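Local atomic coordinates of EmGH1 (Erythrobacter marinus, PDB entry 5Z87), a protein that probably hydrolyses beta-glucosidic bonds, as a member of glycosyl hydrolase family 3. Residues Gly337-Val342 against Glu366-Arg371. Residues are numbered along the deposited sequence; the frame is centred on the assembly and turned at random.
Sequences GLRAGV and ERYVRR
Arg371 extends toward Leu338 and Arg339 with CG anti to its backbone N (chi1 -175°), and a bend at chi3 (67°) then places NE; the bend at chi2 of Arg339 brings CD over the ring of Tyr368, and that at chi3 sets NE near Tyr368 CZ and OH. Arg371 shows how an arginine from a neighbouring helix can reach carbonyl oxygens of the last turn of a helix. Its NH2 lies 2.9 Å from Leu338 O and 3.3 Å from Arg339 O; both hydrogen bonds are weak, the first markedly bent (121°), the second nearly straight but long. Both oxygens lie at the guanidinium edge, near its plane, where their partial negative charge would favour the cation. A water accepts from Arg371 NE at 2.6 Å and can donate to Tyr368 O, with Leu338 O a weaker alternative. The Tyr368 ring takes Arg339 CD on one face, 3.5 Å from its centroid, in a CH-pi contact, and its CD1 lies over a face of the Arg371 guanidinium. Leu338 CD2 packs against Tyr368 CB at 3.6 Å and, more loosely, against Val369 CG2. Gly341, just past the helix, has positive phi, where a CB would be jammed against the carbonyl O of Ala340; its N and that of Val342 both donate to Gly337 O. Away from the annotated sites, this helix-helix packing joins helices 330-340 and 366-382 in the N-terminal domain, of the TIM-barrel clan; helix 355-360 packs on Leu338 and Val369, helix 56-61 also covers Val369, and helix 293-303 meets Ala340 and Arg371, while Val342 leads toward strand 345-346.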
ATOM      1  N   GLY A 337      -1.385 -28.111  -3.736  1.00 18.70           N
ATOM      2  CA  GLY A 337      -0.587 -27.639  -4.861  1.00 17.97           C
ATOM      3  C   GLY A 337      -0.845 -28.410  -6.149  1.00 22.51           C
ATOM      4  O   GLY A 337      -0.987 -27.819  -7.228  1.00 21.90           O
ATOM      5  N   LEU A 338      -0.899 -29.738  -6.061  1.00 20.03           N
ATOM      6  CA  LEU A 338      -1.081 -30.541  -7.269  1.00 23.93           C
ATOM      7  C   LEU A 338      -2.458 -30.314  -7.888  1.00 19.04           C
ATOM      8  O   LEU A 338      -2.577 -30.102  -9.104  1.00 20.08           O
ATOM      9  CB  LEU A 338      -0.860 -32.019  -6.944  1.00 22.78           C
ATOM     10  CG  LEU A 338      -0.675 -32.913  -8.159  1.00 26.88           C
ATOM     11  CD1 LEU A 338       0.673 -32.636  -8.783  1.00 19.09           C
ATOM     12  CD2 LEU A 338      -0.812 -34.384  -7.743  1.00 26.64           C
ATOM     13  N   ARG A 339      -3.516 -30.332  -7.066  1.00 23.63           N
ATOM     14  CA  ARG A 339      -4.853 -30.109  -7.618  1.00 22.04           C
ATOM     15  C   ARG A 339      -5.027 -28.680  -8.093  1.00 25.77           C
ATOM     16  O   ARG A 339      -5.763 -28.435  -9.061  1.00 23.30           O
ATOM     17  CB  ARG A 339      -5.937 -30.437  -6.597  1.00 22.52           C
ATOM     18  CG  ARG A 339      -5.663 -31.654  -5.758  1.00 34.26           C
ATOM     19  CD  ARG A 339      -6.590 -32.786  -6.046  1.00 37.63           C
ATOM     20  NE  ARG A 339      -7.981 -32.376  -5.985  1.00 43.48           N
ATOM     21  CZ  ARG A 339      -8.680 -32.298  -4.863  1.00 54.55           C
ATOM     22  NH1 ARG A 339      -9.954 -31.917  -4.902  1.00 54.77           N
ATOM     23  NH2 ARG A 339      -8.103 -32.604  -3.708  1.00 52.00           N
ATOM     24  N   ALA A 340      -4.372 -27.722  -7.430  1.00 21.44           N
ATOM     25  CA  ALA A 340      -4.453 -26.348  -7.906  1.00 23.31           C
ATOM     26  C   ALA A 340      -3.855 -26.242  -9.294  1.00 21.61           C
ATOM     27  O   ALA A 340      -4.394 -25.543 -10.156  1.00 24.43           O
ATOM     28  CB  ALA A 340      -3.748 -25.394  -6.940  1.00 23.97           C
ATOM     29  N   GLY A 341      -2.748 -26.948  -9.535  1.00 18.33           N
ATOM     30  CA  GLY A 341      -2.132 -26.909 -10.840  1.00 16.08           C
ATOM     31  C   GLY A 341      -0.629 -26.699 -10.866  1.00 19.82           C
ATOM     32  O   GLY A 341      -0.084 -26.336 -11.911  1.00 20.16           O
ATOM     33  N   VAL A 342       0.049 -26.910  -9.738  1.00 18.92           N
ATOM     34  CA  VAL A 342       1.507 -26.983  -9.723  1.00 23.44           C
ATOM     35  C   VAL A 342       1.928 -28.383 -10.172  1.00 26.95           C
ATOM     36  O   VAL A 342       1.563 -29.381  -9.541  1.00 23.35           O
ATOM     37  CB  VAL A 342       2.071 -26.674  -8.331  1.00 19.23           C
ATOM     38  CG1 VAL A 342       3.586 -26.779  -8.363  1.00 14.30           C
ATOM     39  CG2 VAL A 342       1.603 -25.299  -7.829  1.00 17.47           C
ATOM     40  N   GLU A 366      -5.144 -40.658  -8.881  1.00 28.29           N
ATOM     41  CA  GLU A 366      -3.930 -40.836  -9.673  1.00 31.92           C
ATOM     42  C   GLU A 366      -3.919 -39.920 -10.892  1.00 29.25           C
ATOM     43  O   GLU A 366      -2.845 -39.522 -11.357  1.00 25.98           O
ATOM     44  CB  GLU A 366      -3.783 -42.310 -10.082  1.00 27.96           C
ATOM     45  CG  GLU A 366      -2.953 -42.570 -11.337  1.00 38.28           C
ATOM     46  CD  GLU A 366      -2.351 -43.975 -11.366  1.00 47.01           C
ATOM     47  OE1 GLU A 366      -2.670 -44.787 -10.465  1.00 42.72           O
ATOM     48  OE2 GLU A 366      -1.543 -44.257 -12.284  1.00 41.47           O
ATOM     49  N   ARG A 367      -5.099 -39.535 -11.390  1.00 21.08           N
ATOM     50  CA  ARG A 367      -5.158 -38.709 -12.588  1.00 25.05           C
ATOM     51  C   ARG A 367      -4.461 -37.354 -12.413  1.00 29.95           C
ATOM     52  O   ARG A 367      -4.058 -36.754 -13.415  1.00 30.18           O
ATOM     53  CB  ARG A 367      -6.616 -38.516 -13.014  1.00 28.33           C
ATOM     54  CG  ARG A 367      -7.405 -37.505 -12.190  1.00 36.63           C
ATOM     55  CD  ARG A 367      -8.776 -37.255 -12.812  1.00 44.43           C
ATOM     56  NE  ARG A 367      -9.276 -35.900 -12.570  1.00 50.72           N
ATOM     57  CZ  ARG A 367     -10.095 -35.577 -11.576  1.00 54.96           C
ATOM     58  NH1 ARG A 367     -10.503 -34.323 -11.429  1.00 57.88           N
ATOM     59  NH2 ARG A 367     -10.503 -36.510 -10.723  1.00 58.55           N
ATOM     60  N   TYR A 368      -4.298 -36.864 -11.176  1.00 27.24           N
ATOM     61  CA  TYR A 368      -3.563 -35.614 -10.965  1.00 27.81           C
ATOM     62  C   TYR A 368      -2.063 -35.819 -11.161  1.00 25.98           C
ATOM     63  O   TYR A 368      -1.375 -34.953 -11.715  1.00 23.71           O
ATOM     64  CB  TYR A 368      -3.865 -35.054  -9.567  1.00 22.50           C
ATOM     65  CG  TYR A 368      -5.253 -34.455  -9.475  1.00 31.76           C
ATOM     66  CD1 TYR A 368      -5.531 -33.210 -10.033  1.00 26.23           C
ATOM     67  CD2 TYR A 368      -6.291 -35.137  -8.849  1.00 36.20           C
ATOM     68  CE1 TYR A 368      -6.793 -32.657  -9.969  1.00 26.11           C
ATOM     69  CE2 TYR A 368      -7.567 -34.584  -8.782  1.00 38.73           C
ATOM     70  CZ  TYR A 368      -7.806 -33.345  -9.347  1.00 31.12           C
ATOM     71  OH  TYR A 368      -9.060 -32.790  -9.296  1.00 32.54           O
ATOM     72  N   VAL A 369      -1.539 -36.964 -10.716  1.00 26.46           N
ATOM     73  CA  VAL A 369      -0.149 -37.294 -10.998  1.00 26.44           C
ATOM     74  C   VAL A 369       0.074 -37.385 -12.499  1.00 25.35           C
ATOM     75  O   VAL A 369       1.059 -36.857 -13.027  1.00 27.64           O
ATOM     76  CB  VAL A 369       0.245 -38.592 -10.279  1.00 26.57           C
ATOM     77  CG1 VAL A 369       1.643 -39.006 -10.678  1.00 22.09           C
ATOM     78  CG2 VAL A 369       0.169 -38.388  -8.774  1.00 21.91           C
ATOM     79  N   ARG A 370      -0.860 -38.018 -13.212  1.00 29.08           N
ATOM     80  CA  ARG A 370      -0.731 -38.190 -14.657  1.00 26.01           C
ATOM     81  C   ARG A 370      -0.876 -36.861 -15.397  1.00 29.34           C
ATOM     82  O   ARG A 370      -0.163 -36.610 -16.380  1.00 24.16           O
ATOM     83  CB  ARG A 370      -1.769 -39.215 -15.139  1.00 30.43           C
ATOM     84  CG  ARG A 370      -2.142 -39.158 -16.618  1.00 25.17           C
ATOM     85  CD  ARG A 370      -0.986 -39.571 -17.486  1.00 28.36           C
ATOM     86  NE  ARG A 370      -1.247 -39.440 -18.924  1.00 35.64           N
ATOM     87  CZ  ARG A 370      -1.468 -40.477 -19.736  1.00 39.87           C
ATOM     88  NH1 ARG A 370      -1.483 -41.710 -19.238  1.00 27.71           N
ATOM     89  NH2 ARG A 370      -1.681 -40.283 -21.037  1.00 32.09           N
ATOM     90  N   ARG A 371      -1.799 -36.000 -14.948  1.00 25.96           N
ATOM     91  CA  ARG A 371      -1.915 -34.669 -15.544  1.00 25.86           C
ATOM     92  C   ARG A 371      -0.597 -33.908 -15.431  1.00 25.05           C
ATOM     93  O   ARG A 371      -0.101 -33.341 -16.414  1.00 25.94           O
ATOM     94  CB  ARG A 371      -3.054 -33.890 -14.875  1.00 23.78           C
ATOM     95  CG  ARG A 371      -3.323 -32.523 -15.518  1.00 21.05           C
ATOM     96  CD  ARG A 371      -4.409 -31.744 -14.760  1.00 21.20           C
ATOM     97  NE  ARG A 371      -3.992 -31.334 -13.414  1.00 20.80           N
ATOM     98  CZ  ARG A 371      -4.679 -30.493 -12.641  1.00 24.79           C
ATOM     99  NH1 ARG A 371      -5.822 -29.961 -13.072  1.00 18.60           N
ATOM    100  NH2 ARG A 371      -4.225 -30.181 -11.437  1.00 24.60           N
TER
HETATM  101  O   HOH W   1      -2.210 -32.202 -11.768  1.00 26.73           O